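Aspartate aminotransferase (Giardia lamblia, PDB 3MEB) probably catalyses the reversible transfer of an amino group from L-aspartate to 2-oxoglutarate, giving oxaloacetate and L-glutamate, with pyridoxal 5'-phosphate as cofactor. Local coordinates at residues A[69-74]-A[334-339]; A[97-102]-A[328-333]; A[176-181]-A[210-215]; A[383-386]-A[392-395]. One frame throughout, in Å; residues are numbered along the deposited sequence.

Contact 1: residues A[69-74]-A[334-339]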
loop_
_atom_site.group_PDB
_atom_site.type_symbol
_atom_site.label_atom_id
_atom_site.label_comp_id
_atom_site.label_asym_id
_atom_site.label_seq_id
_atom_site.Cartn_x
_atom_site.Cartn_y
_atom_site.Cartn_z
ATOM N N LEU A 69 8.293 20.053 6.243
ATOM C CA LEU A 69 8.028 20.653 7.560
ATOM C C LEU A 69 9.276 20.578 8.434
ATOM O O LEU A 69 9.892 19.537 8.494
ATOM C CB LEU A 69 6.870 19.968 8.279
ATOM C CG LEU A 69 5.460 20.467 7.971
ATOM C CD1 LEU A 69 5.105 20.216 6.497
ATOM C CD2 LEU A 69 4.475 19.806 8.949
ATOM N N PRO A 70 9.652 21.689 9.112
ATOM C CA PRO A 70 10.805 21.620 10.031
ATOM C C PRO A 70 10.680 20.467 11.053
ATOM O O PRO A 70 11.690 19.802 11.352
ATOM C CB PRO A 70 10.792 22.982 10.707
ATOM C CG PRO A 70 10.269 23.912 9.671
ATOM C CD PRO A 70 9.186 23.079 8.938
ATOM N N ALA A 71 9.458 20.182 11.539
ATOM C CA ALA A 71 9.268 19.026 12.442
ATOM C C ALA A 71 9.622 17.716 11.770
ATOM O O ALA A 71 10.268 16.867 12.389
ATOM C CB ALA A 71 7.854 18.973 13.008
ATOM N N VAL A 72 9.229 17.559 10.499
ATOM C CA VAL A 72 9.603 16.379 9.683
ATOM C C VAL A 72 11.115 16.320 9.398
ATOM O O VAL A 72 11.743 15.248 9.485
ATOM C CB VAL A 72 8.743 16.321 8.393
ATOM C CG1 VAL A 72 9.183 15.176 7.472
ATOM C CG2 VAL A 72 7.198 16.244 8.799
ATOM N N LYS A 73 11.727 17.469 9.114
ATOM C CA LYS A 73 13.163 17.484 8.938
ATOM C C LYS A 73 13.853 16.940 10.205
ATOM O O LYS A 73 14.788 16.136 10.123
ATOM C CB LYS A 73 13.658 18.907 8.576
ATOM N N GLU A 74 13.399 17.364 11.385
ATOM C CA GLU A 74 13.993 16.889 12.653
ATOM C C GLU A 74 13.791 15.390 12.862
ATOM O O GLU A 74 14.702 14.679 13.305
ATOM C CB GLU A 74 13.403 17.642 13.858
ATOM C CG GLU A 74 13.703 19.150 13.847
ATOM C CD GLU A 74 14.732 19.579 14.837
ATOM O OE1 GLU A 74 15.531 18.752 15.315
ATOM O OE2 GLU A 74 14.725 20.777 15.144
ATOM N N GLN A 334 5.195 9.211 14.575
ATOM C CA GLN A 334 5.307 8.830 15.960
ATOM C C GLN A 334 6.441 9.596 16.657
ATOM O O GLN A 334 6.308 9.998 17.814
ATOM C CB GLN A 334 5.465 7.301 16.083
ATOM C CG GLN A 334 6.844 6.724 15.874
ATOM C CD GLN A 334 6.788 5.210 15.909
ATOM O OE1 GLN A 334 5.792 4.614 15.472
ATOM N NE2 GLN A 334 7.829 4.576 16.456
ATOM N N VAL A 335 7.544 9.797 15.943
ATOM C CA VAL A 335 8.681 10.543 16.514
ATOM C C VAL A 335 8.290 12.018 16.840
ATOM O O VAL A 335 8.687 12.582 17.879
ATOM C CB VAL A 335 9.914 10.466 15.588
ATOM C CG1 VAL A 335 10.989 11.576 15.956
ATOM C CG2 VAL A 335 10.531 9.027 15.642
ATOM N N ILE A 336 7.546 12.638 15.946
ATOM C CA ILE A 336 7.047 13.990 16.147
ATOM C C ILE A 336 6.078 14.026 17.341
ATOM O O ILE A 336 6.259 14.809 18.289
ATOM C CB ILE A 336 6.364 14.552 14.861
ATOM C CG1 ILE A 336 7.430 14.826 13.783
ATOM C CG2 ILE A 336 5.600 15.855 15.184
ATOM C CD1 ILE A 336 6.927 15.146 12.368
ATOM N N VAL A 337 5.052 13.187 17.289
ATOM C CA VAL A 337 3.941 13.298 18.247
ATOM C C VAL A 337 4.343 13.011 19.711
ATOM O O VAL A 337 3.830 13.625 20.646
ATOM C CB VAL A 337 2.747 12.433 17.805
ATOM C CG1 VAL A 337 1.706 12.308 18.944
ATOM C CG2 VAL A 337 2.141 13.030 16.564
ATOM N N HIS A 338 5.299 12.120 19.912
ATOM C CA HIS A 338 5.718 11.749 21.270
ATOM C C HIS A 338 6.879 12.588 21.800
ATOM O O HIS A 338 7.374 12.309 22.886
ATOM C CB HIS A 338 6.094 10.251 21.287
ATOM C CG HIS A 338 4.914 9.350 21.072
ATOM N ND1 HIS A 338 4.080 8.979 22.102
ATOM C CD2 HIS A 338 4.422 8.766 19.954
ATOM C CE1 HIS A 338 3.136 8.183 21.628
ATOM N NE2 HIS A 338 3.318 8.042 20.324
ATOM N N ASP A 339 7.344 13.576 21.034
ATOM C CA ASP A 339 8.356 14.516 21.543
ATOM C C ASP A 339 7.664 15.879 21.706
ATOM O O ASP A 339 7.158 16.442 20.741
ATOM C CB ASP A 339 9.546 14.581 20.593
ATOM C CG ASP A 339 10.638 15.461 21.087
ATOM O OD1 ASP A 339 10.501 16.689 20.971
ATOM O OD2 ASP A 339 11.669 14.919 21.557
#
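Ile-336 reaches from the last turn of helix 327-337 to the first turn of helix 70-81, and its CD1 methyl does most of the touching. The apolar contacts come first. CD1 of Ile-336 lies 3.7 Å from CG2 of Val-72 and 4.0 Å from CB of Ala-71, so one methyl serves two neighbouring residues of the other helix. In Ile-336, CG1 stands beside the backbone N (chi1 -70°) and the chain then continues extended to CD1 (chi2 169°), which carries the methyl across. The CA-CB bond of Val-72 points away from the partner helix, yet its CG2 branch still meets CD1.

A second group of contacts sets the same side chain against the backbone. CG1 and CD1 of Ile-336 are each 3.8 Å from the carbonyl oxygen of Ala-71, which is van der Waals packing. The backbones come closest at this level, with the CA atoms of Ala-71 and Ile-336 6.6 Å apart.

Polar links lie around this apolar patch and run to helix 340-370: Glu-74 forms a salt bridge with Arg-341, and Asn-349 OD1 is bonded to the backbone N of Ala-71. Asp-339 caps that helix through Leu-342 N. Lys-88 of the second subunit packs on Val-72, so this helix-helix packing of the class I aminotransferase fold lies next to the dimer interface.

All three touching residues are buried and only 133 Å² is shared, so the two helices are joined here by dispersion and exclusion of water, while directional bonding is left to the surroundings.

Contact 2: residues A[97-102]-A[328-333]. With EDO (1,2-ethanediol), chain H.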
loop_
_atom_site.group_PDB
_atom_site.type_symbol
_atom_site.label_atom_id
_atom_site.label_comp_id
_atom_site.label_asym_id
_atom_site.label_seq_id
_atom_site.Cartn_x
_atom_site.Cartn_y
_atom_site.Cartn_z
ATOM N N PRO A 97 2.698 0.401 17.745
ATOM C CA PRO A 97 1.831 0.970 18.799
ATOM C C PRO A 97 2.011 2.460 19.040
ATOM O O PRO A 97 1.023 3.148 19.182
ATOM C CB PRO A 97 2.223 0.170 20.026
ATOM C CG PRO A 97 2.582 -1.191 19.445
ATOM C CD PRO A 97 3.343 -0.842 18.188
ATOM N N LEU A 98 3.255 2.959 19.076
ATOM C CA LEU A 98 3.500 4.420 19.183
ATOM C C LEU A 98 2.841 5.245 18.073
ATOM O O LEU A 98 2.325 6.305 18.342
ATOM C CB LEU A 98 5.003 4.725 19.248
ATOM C CG LEU A 98 5.743 4.300 20.521
ATOM C CD1 LEU A 98 7.301 4.502 20.400
ATOM C CD2 LEU A 98 5.184 5.034 21.729
ATOM N N PHE A 99 2.853 4.755 16.838
ATOM C CA PHE A 99 2.170 5.407 15.729
ATOM C C PHE A 99 0.652 5.391 15.963
ATOM O O PHE A 99 -0.023 6.427 15.868
ATOM C CB PHE A 99 2.519 4.777 14.366
ATOM C CG PHE A 99 1.598 5.217 13.265
ATOM C CD1 PHE A 99 1.772 6.455 12.662
ATOM C CD2 PHE A 99 0.527 4.428 12.872
ATOM C CE1 PHE A 99 0.905 6.900 11.710
ATOM C CE2 PHE A 99 -0.326 4.842 11.895
ATOM C CZ PHE A 99 -0.162 6.075 11.302
ATOM N N LEU A 100 0.122 4.231 16.318
ATOM C CA LEU A 100 -1.333 4.113 16.546
ATOM C C LEU A 100 -1.744 5.066 17.683
ATOM O O LEU A 100 -2.742 5.801 17.591
ATOM C CB LEU A 100 -1.693 2.664 16.878
ATOM C CG LEU A 100 -1.491 1.678 15.729
ATOM C CD1 LEU A 100 -1.726 0.248 16.203
ATOM C CD2 LEU A 100 -2.390 2.012 14.591
ATOM N N GLU A 101 -0.948 5.089 18.744
ATOM C CA GLU A 101 -1.204 6.028 19.825
ATOM C C GLU A 101 -1.127 7.468 19.313
ATOM O O GLU A 101 -1.973 8.275 19.669
ATOM C CB GLU A 101 -0.229 5.857 20.985
ATOM C CG GLU A 101 -0.554 6.818 22.127
ATOM C CD GLU A 101 0.402 6.755 23.304
ATOM O OE1 GLU A 101 1.326 5.879 23.340
ATOM O OE2 GLU A 101 0.192 7.625 24.179
ATOM N N ALA A 102 -0.113 7.784 18.496
ATOM C CA ALA A 102 0.033 9.134 17.934
ATOM C C ALA A 102 -1.246 9.471 17.128
ATOM O O ALA A 102 -1.844 10.543 17.292
ATOM C CB ALA A 102 1.305 9.203 17.000
ATOM N N HIS A 328 8.078 4.038 6.982
ATOM C CA HIS A 328 8.853 5.281 7.061
ATOM C C HIS A 328 8.032 6.462 7.524
ATOM O O HIS A 328 8.455 7.225 8.425
ATOM C CB HIS A 328 9.561 5.622 5.754
ATOM C CG HIS A 328 10.685 6.600 5.959
ATOM N ND1 HIS A 328 11.868 6.232 6.538
ATOM C CD2 HIS A 328 10.773 7.928 5.736
ATOM C CE1 HIS A 328 12.656 7.285 6.651
ATOM N NE2 HIS A 328 12.014 8.337 6.178
ATOM N N GLY A 329 6.828 6.604 6.961
ATOM C CA GLY A 329 5.936 7.661 7.413
ATOM C C GLY A 329 5.473 7.464 8.841
ATOM O O GLY A 329 5.230 8.450 9.566
ATOM N N ALA A 330 5.258 6.212 9.223
ATOM C CA ALA A 330 4.837 5.867 10.616
ATOM C C ALA A 330 5.886 6.309 11.638
ATOM O O ALA A 330 5.553 6.849 12.705
ATOM C CB ALA A 330 4.620 4.358 10.765
ATOM N N TYR A 331 7.133 6.040 11.328
ATOM C CA TYR A 331 8.274 6.519 12.131
ATOM C C TYR A 331 8.276 8.048 12.264
ATOM O O TYR A 331 8.376 8.612 13.382
ATOM C CB TYR A 331 9.582 6.037 11.487
ATOM C CG TYR A 331 10.003 4.573 11.692
ATOM C CD1 TYR A 331 9.624 3.841 12.811
ATOM C CD2 TYR A 331 10.888 3.963 10.787
ATOM C CE1 TYR A 331 10.076 2.509 13.002
ATOM C CE2 TYR A 331 11.333 2.675 10.962
ATOM C CZ TYR A 331 10.933 1.935 12.059
ATOM O OH TYR A 331 11.429 0.649 12.201
ATOM N N ILE A 332 8.081 8.754 11.151
ATOM C CA ILE A 332 8.092 10.225 11.230
ATOM C C ILE A 332 6.987 10.729 12.171
ATOM O O ILE A 332 7.250 11.522 13.071
ATOM C CB ILE A 332 8.016 10.879 9.826
ATOM C CG1 ILE A 332 9.291 10.481 9.025
ATOM C CG2 ILE A 332 7.858 12.435 9.895
ATOM C CD1 ILE A 332 9.203 10.861 7.541
ATOM N N VAL A 333 5.755 10.261 11.954
ATOM C CA VAL A 333 4.620 10.712 12.742
ATOM C C VAL A 333 4.777 10.426 14.234
ATOM O O VAL A 333 4.532 11.308 15.081
ATOM C CB VAL A 333 3.304 10.106 12.206
ATOM C CG1 VAL A 333 2.118 10.432 13.122
ATOM C CG2 VAL A 333 3.070 10.572 10.795
HETATM C C1 EDO H . 0.594 11.070 22.315
HETATM O O1 EDO H . -0.039 10.237 23.300
HETATM C C2 EDO H . 0.996 12.379 22.954
HETATM O O2 EDO H . 0.886 12.200 24.366
#
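Phe-99 is the large bump of this contact, and Ala-330 with Val-333, one turn apart on helix 327-337, form the surface it fits. Its CD1 comes within 3.7 Å of Ala-330 CA, with the small Ala-330 side chain alongside. Ala-330 CB itself lies 4.0 Å from both CG and CD1 of the ring. With CG opposite the backbone N (chi1 167°), the ring is swung out from helix 97-108 across the partner helix, between Ala-330 and Val-333. At the valine the meeting is at the ring's edge: Val-333 CB lies near the ring plane, 4.0 Å from CD1.

The contact joins two helices that are remote in sequence. Their short segments run at 62° to each other, with axes 8.9 Å apart at closest approach, and the CA atoms of Phe-99 and Ala-330 are only 5.8 Å apart. Strand 120-125, at one border of the large mixed sheet of this class I aminotransferase, lies beside them, and its Gln-124 touches both Phe-99 and Ala-330.

A smaller bump sits one turn further along helix 97-108. Ala-102 CB faces the CG1 branch of Val-333 at 4.1 Å, so this valine is flanked by the phenyl ring and by the alanine methyl. On the outer surface of helix 97-108, Glu-101 OE2 accepts a hydrogen bond of 2.8 Å from O1 of an ethanediol probably left from crystallisation.

Contact 3: residues A[176-181]-A[210-215]. With EDO (1,2-ethanediol), chain J; SO4 (sulfate ion), chain C.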
loop_
_atom_site.group_PDB
_atom_site.type_symbol
_atom_site.label_atom_id
_atom_site.label_comp_id
_atom_site.label_asym_id
_atom_site.label_seq_id
_atom_site.Cartn_x
_atom_site.Cartn_y
_atom_site.Cartn_z
ATOM N N TYR A 176 -26.651 12.082 -0.455
ATOM C CA TYR A 176 -27.403 13.050 0.328
ATOM C C TYR A 176 -27.098 14.429 -0.231
ATOM O O TYR A 176 -26.018 14.659 -0.779
ATOM C CB TYR A 176 -27.112 12.944 1.824
ATOM C CG TYR A 176 -25.693 13.177 2.272
ATOM C CD1 TYR A 176 -25.249 14.457 2.598
ATOM C CD2 TYR A 176 -24.800 12.126 2.405
ATOM C CE1 TYR A 176 -23.978 14.691 3.018
ATOM C CE2 TYR A 176 -23.491 12.351 2.829
ATOM C CZ TYR A 176 -23.077 13.628 3.105
ATOM O OH TYR A 176 -21.809 13.867 3.550
ATOM N N THR A 177 -28.067 15.330 -0.120
ATOM C CA THR A 177 -27.906 16.667 -0.628
ATOM C C THR A 177 -26.764 17.356 0.118
ATOM O O THR A 177 -26.708 17.367 1.362
ATOM C CB THR A 177 -29.172 17.501 -0.438
ATOM O OG1 THR A 177 -30.206 16.968 -1.263
ATOM C CG2 THR A 177 -28.926 18.945 -0.803
ATOM N N TYR A 178 -25.874 17.930 -0.666
ATOM C CA TYR A 178 -24.821 18.757 -0.115
ATOM C C TYR A 178 -25.000 20.206 -0.596
ATOM O O TYR A 178 -25.709 20.945 0.085
ATOM C CB TYR A 178 -23.457 18.138 -0.380
ATOM C CG TYR A 178 -22.389 18.679 0.556
ATOM C CD1 TYR A 178 -22.294 18.220 1.859
ATOM C CD2 TYR A 178 -21.496 19.638 0.137
ATOM C CE1 TYR A 178 -21.342 18.696 2.720
ATOM C CE2 TYR A 178 -20.501 20.140 1.016
ATOM C CZ TYR A 178 -20.448 19.636 2.303
ATOM O OH TYR A 178 -19.522 20.084 3.208
ATOM N N LEU A 179 -24.430 20.627 -1.732
ATOM C CA LEU A 179 -24.599 22.021 -2.215
ATOM C C LEU A 179 -25.945 22.234 -2.868
ATOM O O LEU A 179 -26.569 21.278 -3.331
ATOM C CB LEU A 179 -23.527 22.376 -3.241
ATOM C CG LEU A 179 -22.061 22.329 -2.812
ATOM C CD1 LEU A 179 -21.172 22.731 -4.018
ATOM C CD2 LEU A 179 -21.826 23.219 -1.575
ATOM N N ARG A 180 -26.351 23.497 -2.974
ATOM C CA ARG A 180 -27.654 23.883 -3.548
ATOM C C ARG A 180 -27.789 23.536 -4.999
ATOM O O ARG A 180 -26.835 23.667 -5.753
ATOM C CB ARG A 180 -27.878 25.387 -3.463
ATOM C CG ARG A 180 -27.716 25.965 -2.109
ATOM C CD ARG A 180 -28.571 27.157 -1.893
ATOM N NE ARG A 180 -28.481 28.153 -2.956
ATOM C CZ ARG A 180 -28.430 29.473 -2.744
ATOM N NH1 ARG A 180 -28.407 29.977 -1.507
ATOM N NH2 ARG A 180 -28.359 30.300 -3.781
ATOM N N LYS A 181 -29.005 23.182 -5.397
ATOM C CA LYS A 181 -29.299 22.869 -6.791
ATOM C C LYS A 181 -28.775 23.961 -7.731
ATOM O O LYS A 181 -28.104 23.643 -8.727
ATOM C CB LYS A 181 -30.804 22.660 -7.004
ATOM N N CYS A 210 -13.708 18.074 7.804
ATOM C CA CYS A 210 -13.556 19.514 7.626
ATOM C C CYS A 210 -12.922 19.741 6.267
ATOM O O CYS A 210 -12.399 18.813 5.710
ATOM C CB CYS A 210 -12.675 20.135 8.718
ATOM S SG CYS A 210 -10.943 19.664 8.827
ATOM N N ALA A 211 -12.945 20.973 5.766
ATOM C CA ALA A 211 -12.342 21.313 4.464
ATOM C C ALA A 211 -12.856 20.379 3.359
ATOM O O ALA A 211 -12.085 19.779 2.638
ATOM C CB ALA A 211 -10.779 21.314 4.564
ATOM N N HIS A 212 -14.178 20.273 3.242
ATOM C CA HIS A 212 -14.801 19.485 2.206
ATOM C C HIS A 212 -14.148 19.762 0.839
ATOM O O HIS A 212 -13.905 20.899 0.446
ATOM C CB HIS A 212 -16.282 19.776 2.137
ATOM C CG HIS A 212 -17.001 19.056 1.044
ATOM N ND1 HIS A 212 -17.144 19.586 -0.220
ATOM C CD2 HIS A 212 -17.635 17.858 1.031
ATOM C CE1 HIS A 212 -17.860 18.752 -0.958
ATOM N NE2 HIS A 212 -18.158 17.691 -0.226
ATOM N N ASN A 213 -13.829 18.675 0.157
ATOM C CA ASN A 213 -13.093 18.689 -1.114
ATOM C C ASN A 213 -14.075 18.126 -2.143
ATOM O O ASN A 213 -14.438 16.970 -2.023
ATOM C CB ASN A 213 -11.889 17.802 -0.947
ATOM C CG ASN A 213 -11.045 17.711 -2.167
ATOM O OD1 ASN A 213 -11.392 18.202 -3.242
ATOM N ND2 ASN A 213 -9.898 17.066 -2.006
ATOM N N PRO A 214 -14.477 18.922 -3.156
ATOM C CA PRO A 214 -13.790 20.109 -3.669
ATOM C C PRO A 214 -14.340 21.487 -3.294
ATOM O O PRO A 214 -13.705 22.492 -3.646
ATOM C CB PRO A 214 -13.934 19.912 -5.169
ATOM C CG PRO A 214 -15.371 19.382 -5.292
ATOM C CD PRO A 214 -15.566 18.506 -4.069
ATOM N N SER A 215 -15.469 21.532 -2.578
ATOM C CA SER A 215 -16.338 22.750 -2.485
ATOM C C SER A 215 -15.804 23.798 -1.536
ATOM O O SER A 215 -16.023 24.988 -1.736
ATOM C CB SER A 215 -17.759 22.413 -2.051
ATOM O OG SER A 215 -17.876 22.200 -0.653
HETATM C C1 EDO J . -18.789 18.203 5.683
HETATM O O1 EDO J . -18.553 17.790 4.325
HETATM C C2 EDO J . -17.788 19.280 6.100
HETATM O O2 EDO J . -18.196 20.026 7.242
HETATM S S SO4 C . -6.366 16.134 -4.089
HETATM O O1 SO4 C . -7.841 16.254 -4.049
HETATM O O2 SO4 C . -5.765 16.999 -5.094
HETATM O O3 SO4 C . -5.860 16.432 -2.769
HETATM O O4 SO4 C . -6.089 14.749 -4.397
#
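Tyr-178 lays its ring against the imidazole of His-212 in a face-to-face stack, with centroids 4.1 Å apart and planes at 20°. Just before it, Tyr-176 ends the edge strand 174-176, and its hydroxyl is bonded to Leu-206 O. A near-trans first torsion (chi1 -160°) carries the Tyr-178 ring across to His-212. Its CE2 sits over the centre of the imidazole, while His-212 NE2 lies over the tyrosine face nearer the rim. The hydroxyl passes 3.4 Å from His-212 CB, is bonded to Ile-217 O, and receives a 2.7 Å hydrogen bond from O1 of an ethanediol, probably a crystallisation additive. Ser-215 OG lies at the tyrosine's edge, near its plane, and shares a 2.7 Å hydrogen bond with His-212 ND1. With NE2 bonded to Thr-153 O, both imidazole nitrogens are engaged, which fixes the ring's rotation. Next in sequence, Leu-179 brings CD1 to 4.0 Å from Ser-215 CB.

Beyond the stack the Asn-213 side chain points into the pyridoxal phosphate pocket, ND2 donating a 3.0 Å bond to sulfate O1; after the cis peptide before Pro-214 the chain returns to Ser-215. This loop following strand 204-208 is part of the class I aminotransferase active site.

Contact 4: residues A[383-386]-A[392-395]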
loop_
_atom_site.group_PDB
_atom_site.type_symbol
_atom_site.label_atom_id
_atom_site.label_comp_id
_atom_site.label_asym_id
_atom_site.label_seq_id
_atom_site.Cartn_x
_atom_site.Cartn_y
_atom_site.Cartn_z
ATOM N N ASP A 383 -15.606 36.816 -4.023
ATOM C CA ASP A 383 -15.530 36.696 -2.569
ATOM C C ASP A 383 -15.351 35.255 -2.018
ATOM O O ASP A 383 -14.792 35.068 -0.934
ATOM C CB ASP A 383 -16.754 37.392 -1.933
ATOM C CG ASP A 383 -16.759 38.883 -2.197
ATOM O OD1 ASP A 383 -15.780 39.390 -2.770
ATOM O OD2 ASP A 383 -17.744 39.555 -1.867
ATOM N N HIS A 384 -15.835 34.261 -2.743
ATOM C CA HIS A 384 -15.726 32.891 -2.305
ATOM C C HIS A 384 -14.290 32.405 -2.257
ATOM O O HIS A 384 -14.008 31.408 -1.598
ATOM C CB HIS A 384 -16.607 31.964 -3.174
ATOM C CG HIS A 384 -16.363 32.097 -4.650
ATOM N ND1 HIS A 384 -16.621 33.258 -5.351
ATOM C CD2 HIS A 384 -15.908 31.200 -5.558
ATOM C CE1 HIS A 384 -16.305 33.070 -6.623
ATOM N NE2 HIS A 384 -15.885 31.830 -6.776
ATOM N N ILE A 385 -13.380 33.098 -2.972
ATOM C CA ILE A 385 -11.937 32.940 -2.770
ATOM C C ILE A 385 -11.496 33.132 -1.323
ATOM O O ILE A 385 -10.585 32.448 -0.827
ATOM C CB ILE A 385 -11.167 33.946 -3.652
ATOM C CG1 ILE A 385 -11.107 33.400 -5.066
ATOM C CG2 ILE A 385 -9.764 34.238 -3.086
ATOM C CD1 ILE A 385 -10.669 34.402 -6.127
ATOM N N LEU A 386 -12.138 34.063 -0.633
ATOM C CA LEU A 386 -11.733 34.416 0.722
ATOM C C LEU A 386 -12.276 33.449 1.781
ATOM O O LEU A 386 -11.630 33.253 2.799
ATOM C CB LEU A 386 -12.173 35.855 1.058
ATOM C CG LEU A 386 -11.515 36.999 0.265
ATOM C CD1 LEU A 386 -12.291 38.362 0.390
ATOM C CD2 LEU A 386 -10.050 37.146 0.673
ATOM N N PHE A 392 -8.438 24.720 -1.116
ATOM C CA PHE A 392 -8.961 24.994 -2.438
ATOM C C PHE A 392 -9.953 26.158 -2.473
ATOM O O PHE A 392 -10.489 26.629 -1.433
ATOM C CB PHE A 392 -9.631 23.755 -3.045
ATOM C CG PHE A 392 -8.768 22.496 -3.031
ATOM C CD1 PHE A 392 -7.707 22.335 -3.938
ATOM C CD2 PHE A 392 -9.025 21.493 -2.121
ATOM C CE1 PHE A 392 -6.931 21.181 -3.939
ATOM C CE2 PHE A 392 -8.223 20.314 -2.086
ATOM C CZ PHE A 392 -7.188 20.163 -2.994
ATOM N N THR A 393 -10.177 26.645 -3.690
ATOM C CA THR A 393 -11.368 27.396 -3.999
ATOM C C THR A 393 -12.101 26.661 -5.128
ATOM O O THR A 393 -11.503 26.288 -6.155
ATOM C CB THR A 393 -11.070 28.876 -4.370
ATOM O OG1 THR A 393 -10.275 29.504 -3.332
ATOM C CG2 THR A 393 -12.359 29.629 -4.537
ATOM N N PHE A 394 -13.389 26.425 -4.937
ATOM C CA PHE A 394 -14.225 25.882 -5.993
ATOM C C PHE A 394 -14.590 27.088 -6.818
ATOM O O PHE A 394 -15.586 27.747 -6.549
ATOM C CB PHE A 394 -15.435 25.183 -5.364
ATOM C CG PHE A 394 -16.025 24.046 -6.183
ATOM C CD1 PHE A 394 -15.240 23.003 -6.652
ATOM C CD2 PHE A 394 -17.382 23.972 -6.395
ATOM C CE1 PHE A 394 -15.806 21.935 -7.392
ATOM C CE2 PHE A 394 -17.960 22.915 -7.119
ATOM C CZ PHE A 394 -17.164 21.896 -7.615
ATOM N N THR A 395 -13.752 27.436 -7.792
ATOM C CA THR A 395 -13.856 28.780 -8.400
ATOM C C THR A 395 -15.136 29.031 -9.206
ATOM O O THR A 395 -15.596 30.149 -9.255
ATOM C CB THR A 395 -12.673 29.137 -9.318
ATOM O OG1 THR A 395 -12.694 28.331 -10.516
ATOM C CG2 THR A 395 -11.304 29.008 -8.570
#
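His-384 and Thr-395 are joined by the one hydrogen bond between the two segments, from NE2 to the backbone O of Thr-395, at 3.0 Å and with an N-H...O angle of 159°. The acceptor lies close to the imidazole plane, whereas the nitrogen stands above the carbonyl plane (38° out of it). Placing CG between the backbone N and the carbonyl carbon (chi1 53°) folds the ring toward the strand end, where CD2 comes within 3.6 Å of Phe-394 O. Phe-394 centres an inverse gamma turn ending strand 392-394, which pairs antiparallel with 419-421, so the histidine binds just past the turn.

The close-packed part centres on Thr-393 CG2, 3.8 Å from both His-384 O and Ile-385 CA and 4.0 Å from Ile-385 CG1. Thr-393 and Ile-385 are buried, and Arg-361 binds Thr-393 OG1 and Ile-385 O through the same NH1.

The solvent side is looser: His-384 is partly exposed and Asp-383 exposed. Separately, the Phe-394 ring turns from segment 383-386 to pack on Pro-214.

Chemically, a buried methyl and an arginine hold the weakly bonded helical turn at 384-386 against strand 392-394, while near the surface the histidine's bond implies a proton on NE2.

Contacts 1 and 2 lie 10 Å apart between centres and share helix 327-337, which meets helix 70-81 in contact 1 and the next long helix, 97-108, in contact 2. They also touch directly, His-338 NE2 to Leu-98 O at 2.8 Å being a probable hydrogen bond. Contacts 3 and 4, 13 Å apart, form a second group, joined where Pro-214 CG meets Phe-394 CE1 at 3.3 Å. The groups are about 31 to 34 Å apart between centres. Along the chain, contact 1 encloses contact 2, which in turn encloses contact 3; contact 4 follows all three. Long sequence loops thus bring distant helices together on one side, while Asn-213 places contact 3 at the cofactor pocket.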